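Local coordinates for protein phosphoserine phosphatase (Thermococcus onnurineus, PDB 4AP9) that probably hydrolyses L-phosphoserine to L-serine in a magnesium-dependent reaction, the last step of serine biosynthesis, as a haloacid dehalogenase-superfamily phosphatase, at residues A[23-29]-A[71-77]; A[101-107]-A[119-124]. All blocks are in the same frame, centred on the assembly; numbering follows the deposited sequence.

Interaction 1: residues A[23-29]-A[71-77]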
# COMPACT_ATOMS: atom_id res chain seq x y z
N PHE A 23 40.60 1.67 -4.25
CA PHE A 23 40.66 2.36 -5.54
C PHE A 23 39.50 3.34 -5.72
O PHE A 23 38.34 3.01 -5.48
CB PHE A 23 40.71 1.39 -6.72
CG PHE A 23 40.77 2.08 -8.05
CD1 PHE A 23 41.90 2.79 -8.42
CD2 PHE A 23 39.67 2.08 -8.91
CE1 PHE A 23 41.95 3.47 -9.64
CE2 PHE A 23 39.72 2.75 -10.12
CZ PHE A 23 40.86 3.44 -10.49
N GLU A 24 39.84 4.56 -6.13
CA GLU A 24 38.85 5.60 -6.34
C GLU A 24 39.00 6.17 -7.74
O GLU A 24 39.85 7.03 -7.98
CB GLU A 24 39.03 6.70 -5.30
CG GLU A 24 38.67 6.22 -3.91
CD GLU A 24 38.77 7.31 -2.88
OE1 GLU A 24 37.83 8.12 -2.79
OE2 GLU A 24 39.80 7.35 -2.17
N PHE A 25 38.17 5.69 -8.66
CA PHE A 25 38.26 6.08 -10.08
C PHE A 25 38.42 7.58 -10.34
O PHE A 25 39.22 7.99 -11.18
CB PHE A 25 37.03 5.57 -10.84
CG PHE A 25 36.99 6.00 -12.28
CD1 PHE A 25 37.69 5.30 -13.25
CD2 PHE A 25 36.23 7.10 -12.67
CE1 PHE A 25 37.66 5.69 -14.58
CE2 PHE A 25 36.19 7.49 -14.01
CZ PHE A 25 36.91 6.79 -14.96
N TRP A 26 37.63 8.42 -9.67
CA TRP A 26 37.72 9.85 -9.95
C TRP A 26 39.03 10.50 -9.47
O TRP A 26 39.55 11.43 -10.12
CB TRP A 26 36.46 10.60 -9.47
CG TRP A 26 35.23 10.23 -10.29
CD1 TRP A 26 34.12 9.55 -9.85
CD2 TRP A 26 35.01 10.49 -11.69
NE1 TRP A 26 33.22 9.40 -10.88
CE2 TRP A 26 33.74 9.94 -12.02
CE3 TRP A 26 35.75 11.12 -12.69
CZ2 TRP A 26 33.21 10.03 -13.30
CZ3 TRP A 26 35.22 11.20 -13.97
CH2 TRP A 26 33.95 10.65 -14.27
N ARG A 27 39.56 10.03 -8.34
CA ARG A 27 40.86 10.50 -7.86
C ARG A 27 41.95 10.05 -8.84
O ARG A 27 42.89 10.79 -9.11
CB ARG A 27 41.16 9.98 -6.46
CG ARG A 27 40.13 10.47 -5.44
CD ARG A 27 40.50 10.14 -4.01
NE ARG A 27 39.40 10.45 -3.10
CZ ARG A 27 39.13 11.66 -2.62
NH1 ARG A 27 39.88 12.70 -2.95
NH2 ARG A 27 38.09 11.83 -1.80
N GLU A 28 41.81 8.85 -9.38
CA GLU A 28 42.74 8.39 -10.41
C GLU A 28 42.62 9.21 -11.70
O GLU A 28 43.63 9.55 -12.33
CB GLU A 28 42.53 6.90 -10.68
CG GLU A 28 43.46 6.31 -11.73
CD GLU A 28 44.92 6.20 -11.28
OE1 GLU A 28 45.23 6.60 -10.14
OE2 GLU A 28 45.74 5.72 -12.08
N MSE A 29 41.40 9.54 -12.10
CA MSE A 29 41.22 10.38 -13.28
C MSE A 29 41.84 11.76 -13.07
O MSE A 29 42.40 12.34 -14.00
CB MSE A 29 39.74 10.51 -13.65
CG MSE A 29 39.15 9.25 -14.24
SE MSE A 29 40.02 8.81 -15.94
CE MSE A 29 41.07 7.38 -15.31
N PHE A 71 41.14 4.56 -19.88
CA PHE A 71 40.03 4.27 -18.99
C PHE A 71 40.20 2.87 -18.40
O PHE A 71 40.17 2.68 -17.19
CB PHE A 71 38.73 4.36 -19.79
CG PHE A 71 37.48 4.46 -18.95
CD1 PHE A 71 36.80 3.32 -18.56
CD2 PHE A 71 36.96 5.70 -18.62
CE1 PHE A 71 35.64 3.41 -17.81
CE2 PHE A 71 35.79 5.79 -17.87
CZ PHE A 71 35.15 4.64 -17.46
N LEU A 72 40.38 1.89 -19.28
CA LEU A 72 40.52 0.49 -18.87
C LEU A 72 41.82 0.16 -18.13
O LEU A 72 41.86 -0.77 -17.34
CB LEU A 72 40.32 -0.44 -20.07
CG LEU A 72 38.89 -0.40 -20.62
CD1 LEU A 72 38.77 -1.23 -21.88
CD2 LEU A 72 37.91 -0.88 -19.55
N ARG A 73 42.87 0.93 -18.38
CA ARG A 73 44.13 0.77 -17.64
C ARG A 73 43.92 0.78 -16.13
O ARG A 73 44.67 0.14 -15.40
CB ARG A 73 45.07 1.91 -18.01
CG ARG A 73 46.52 1.52 -18.14
CD ARG A 73 47.07 2.08 -19.48
NE ARG A 73 48.46 2.50 -19.39
CZ ARG A 73 48.94 3.66 -19.84
NH1 ARG A 73 48.15 4.52 -20.44
NH2 ARG A 73 50.23 3.95 -19.68
N THR A 74 42.92 1.52 -15.66
CA THR A 74 42.68 1.65 -14.22
C THR A 74 42.29 0.34 -13.54
O THR A 74 42.50 0.18 -12.34
CB THR A 74 41.61 2.71 -13.91
OG1 THR A 74 40.34 2.27 -14.40
CG2 THR A 74 41.97 4.04 -14.55
N ARG A 75 41.72 -0.60 -14.30
CA ARG A 75 41.32 -1.86 -13.68
C ARG A 75 42.54 -2.60 -13.13
O ARG A 75 42.42 -3.48 -12.28
CB ARG A 75 40.48 -2.73 -14.64
CG ARG A 75 41.18 -3.13 -15.91
CD ARG A 75 40.20 -3.52 -17.02
NE ARG A 75 39.65 -4.87 -16.87
CZ ARG A 75 40.37 -5.99 -16.99
NH1 ARG A 75 41.68 -5.93 -17.23
NH2 ARG A 75 39.79 -7.18 -16.86
N GLU A 76 43.72 -2.23 -13.61
CA GLU A 76 44.96 -2.76 -13.05
C GLU A 76 45.15 -2.38 -11.57
O GLU A 76 45.89 -3.04 -10.84
CB GLU A 76 46.15 -2.31 -13.89
CG GLU A 76 46.11 -2.90 -15.30
CD GLU A 76 47.19 -2.35 -16.20
OE1 GLU A 76 48.05 -1.58 -15.72
OE2 GLU A 76 47.17 -2.69 -17.41
N LYS A 77 44.47 -1.32 -11.13
CA LYS A 77 44.56 -0.88 -9.75
C LYS A 77 43.44 -1.48 -8.89
O LYS A 77 43.32 -1.19 -7.71
CB LYS A 77 44.52 0.65 -9.66
CG LYS A 77 45.84 1.31 -10.03
CD LYS A 77 45.87 2.77 -9.56
CE LYS A 77 47.20 3.42 -9.86
NZ LYS A 77 47.36 4.72 -9.11

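Interaction 2: residues A[101-107]-A[119-124]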
# COMPACT_ATOMS: atom_id res chain seq x y z
N ILE A 101 27.65 -3.78 -5.14
CA ILE A 101 27.18 -2.63 -5.90
C ILE A 101 28.21 -1.53 -5.91
O ILE A 101 29.09 -1.48 -5.04
CB ILE A 101 25.83 -2.08 -5.35
CG1 ILE A 101 25.98 -1.52 -3.93
CG2 ILE A 101 24.77 -3.17 -5.33
CD1 ILE A 101 24.69 -0.91 -3.41
N SER A 102 28.13 -0.67 -6.91
CA SER A 102 28.93 0.55 -6.93
C SER A 102 28.29 1.57 -7.86
O SER A 102 27.61 1.21 -8.82
CB SER A 102 30.36 0.24 -7.42
OG SER A 102 31.15 1.43 -7.47
N GLY A 103 28.53 2.85 -7.58
CA GLY A 103 28.14 3.92 -8.49
C GLY A 103 29.20 4.22 -9.53
O GLY A 103 29.01 5.07 -10.41
N SER A 104 30.34 3.52 -9.43
CA SER A 104 31.39 3.63 -10.42
C SER A 104 31.15 2.62 -11.54
O SER A 104 30.12 1.93 -11.56
CB SER A 104 32.76 3.24 -9.83
OG SER A 104 33.82 3.64 -10.71
N PHE A 105 32.11 2.55 -12.47
CA PHE A 105 31.96 1.78 -13.70
C PHE A 105 32.21 0.28 -13.64
O PHE A 105 33.24 -0.17 -13.12
CB PHE A 105 32.89 2.43 -14.74
CG PHE A 105 32.57 3.88 -15.02
CD1 PHE A 105 31.56 4.22 -15.89
CD2 PHE A 105 33.29 4.89 -14.40
CE1 PHE A 105 31.26 5.54 -16.14
CE2 PHE A 105 32.99 6.22 -14.66
CZ PHE A 105 31.98 6.54 -15.52
N GLU A 106 31.28 -0.51 -14.15
CA GLU A 106 31.44 -1.96 -14.20
C GLU A 106 32.72 -2.36 -14.92
O GLU A 106 33.33 -3.38 -14.60
CB GLU A 106 30.25 -2.63 -14.89
CG GLU A 106 29.00 -2.69 -14.01
CD GLU A 106 27.97 -3.70 -14.51
OE1 GLU A 106 28.20 -4.31 -15.58
OE2 GLU A 106 26.94 -3.88 -13.81
N GLU A 107 33.10 -1.56 -15.91
CA GLU A 107 34.23 -1.87 -16.78
C GLU A 107 35.53 -1.82 -15.97
O GLU A 107 36.44 -2.64 -16.17
CB GLU A 107 34.26 -0.90 -17.98
CG GLU A 107 33.02 -0.98 -18.91
CD GLU A 107 31.86 -0.04 -18.51
OE1 GLU A 107 31.83 0.45 -17.36
OE2 GLU A 107 30.99 0.24 -19.37
N PHE A 119 25.88 -8.59 -9.20
CA PHE A 119 26.79 -7.46 -9.34
C PHE A 119 26.06 -6.35 -10.07
O PHE A 119 25.41 -6.59 -11.09
CB PHE A 119 28.03 -7.92 -10.13
CG PHE A 119 29.02 -6.82 -10.46
CD1 PHE A 119 29.89 -6.33 -9.51
CD2 PHE A 119 29.10 -6.32 -11.76
CE1 PHE A 119 30.81 -5.32 -9.83
CE2 PHE A 119 30.02 -5.32 -12.08
CZ PHE A 119 30.87 -4.82 -11.12
N MSE A 120 26.17 -5.12 -9.57
CA MSE A 120 25.57 -3.97 -10.26
C MSE A 120 26.39 -2.70 -10.10
O MSE A 120 26.70 -2.29 -8.99
CB MSE A 120 24.17 -3.68 -9.72
CG MSE A 120 23.62 -2.31 -10.17
SE MSE A 120 23.10 -2.30 -12.05
CE MSE A 120 22.31 -4.04 -12.03
N ALA A 121 26.70 -2.06 -11.22
CA ALA A 121 27.28 -0.72 -11.20
C ALA A 121 26.85 0.03 -12.45
O ALA A 121 26.12 -0.49 -13.29
CB ALA A 121 28.81 -0.79 -11.13
N ASN A 122 27.32 1.27 -12.58
CA ASN A 122 27.00 2.06 -13.76
C ASN A 122 27.88 1.61 -14.92
O ASN A 122 28.72 0.74 -14.75
CB ASN A 122 27.13 3.54 -13.43
CG ASN A 122 25.98 4.02 -12.56
OD1 ASN A 122 24.84 3.58 -12.74
ND2 ASN A 122 26.27 4.90 -11.60
N ARG A 123 27.66 2.14 -16.12
CA ARG A 123 28.46 1.70 -17.26
C ARG A 123 28.94 2.91 -18.04
O ARG A 123 28.43 4.02 -17.85
CB ARG A 123 27.69 0.73 -18.17
CG ARG A 123 27.59 -0.69 -17.58
CD ARG A 123 26.78 -1.68 -18.47
NE ARG A 123 26.74 -2.99 -17.82
CZ ARG A 123 25.80 -3.92 -17.98
NH1 ARG A 123 24.77 -3.71 -18.80
NH2 ARG A 123 25.88 -5.06 -17.31
N ALA A 124 29.92 2.70 -18.91
CA ALA A 124 30.49 3.79 -19.70
C ALA A 124 30.02 3.77 -21.15
O ALA A 124 29.69 2.71 -21.70
CB ALA A 124 32.00 3.72 -19.63
O HOH W 1 25.88 -6.24 -13.67

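Interaction 1: residues A[23-29]-A[71-77]
Start at Phe23, in the loop entering the helical cap of this HAD phosphatase. Its ring lies against the 3-10 turn at 74-77: CZ is 3.6 Å from Thr74 CB, CD1 is 3.6 Å from Lys77 CB, and Thr74 O sits over one face. Glu24 occupies the N-cap position of the helix that begins at Phe25. It also takes a salt bridge from Arg27 one turn on, NE to OE1 at 2.8 Å, on the side turned from 71-77. Phe25 reaches across to Phe71, CZ to CE2 at 3.3 Å; the rings meet obliquely, with centroids 5.0 Å apart and planes at 57°. Thr74 OG1 lies at the edge of the Phe25 ring but donates to its own backbone, Phe71 O, at 2.8 Å. That bond leaves the methyl of Thr74 for packing: its CG2 is 3.9 Å from Glu28 CG and 3.5 Å from CE of selenomethionine Met29. Glu28 also spans the gap at its charged end, where OE1 meets Lys77 NZ at 3.0 Å, while OE2 pairs with Arg31, a residue of a bound sulfonate ligand's pocket. Thr74 thus fills the middle of an apolar seam between the first and last helical parts of the cap, and the single salt bridge across it lies at the solvent margin, so hydrophobic burial supplies most of the contact.

Interaction 2: residues A[101-107]-A[119-124]
In the HAD core sheet, the strand ending at Ser102 matches motif II, whose serine or threonine closes the second conserved strand; here it runs parallel to strand 118-127. Ser102 N donates to Met120 O at 3.0 Å, and Ile101 pairs with Met120. The chain then turns a corner at Gly103 and Ser104, helped by an ST turn in which Ser104 N donates to Ser102 OG at 3.0 Å. Ser102 O finds no conventional partner, only the CA of Ala121 at 3.1 Å in a CA-H...O contact. Gly103 lies close to a bound sulfonate ligand. Beyond the corner the pairing resumes as Phe105 with Asn122, shifted by two residues: a beta bulge. Glu106 N donates to Asn122 O at 2.9 Å, Asn122 N makes a weak bond to Ser104 O at 3.1 Å, and Asn122 ND2 reaches Gly103 O at 3.0 Å while its OD1 accepts from Arg137 N. Two glutamates then bind the neighbouring strand. Glu106 OE2 accepts from Ala121 N at 3.2 Å, shares a water with Phe119 O and forms a salt bridge with Arg137; its OE1 makes another with Arg123, through NE and NH2, each at 3.0 Å. Glu107 OE2 accepts from Ala124 N at 2.7 Å. Arg123 NH1 in turn bonds Asp117 O of a second subunit. With Glu106 taking Ala121 N beside the corner and Glu107 taking Ala124 N beyond the last paired residues, carboxylates add to the main-chain bonds that hold the loop after Ser102 to the sheet.

From the N terminus, the chain leaves strand 11-15 and enters the cap at 23-29; interaction 1 closes the loop when 71-77 returns, after 41 intervening residues that are largely helical. Helix 82-93 and strand 97-102 follow, and interaction 2 closes a much shorter loop of 11 residues between 101-107 and 119-124. The two are in series, neither nested nor crossed, yet they touch in space. Phe105 of interaction 2 meets Phe25 and Phe71 of interaction 1 edge-to-face, its CE2 lying 3.5 Å from Phe25 CE2, and Phe71 CZ reaches Ala124 CB at 3.9 Å. This aromatic cluster joins the helical cap to the core sheet.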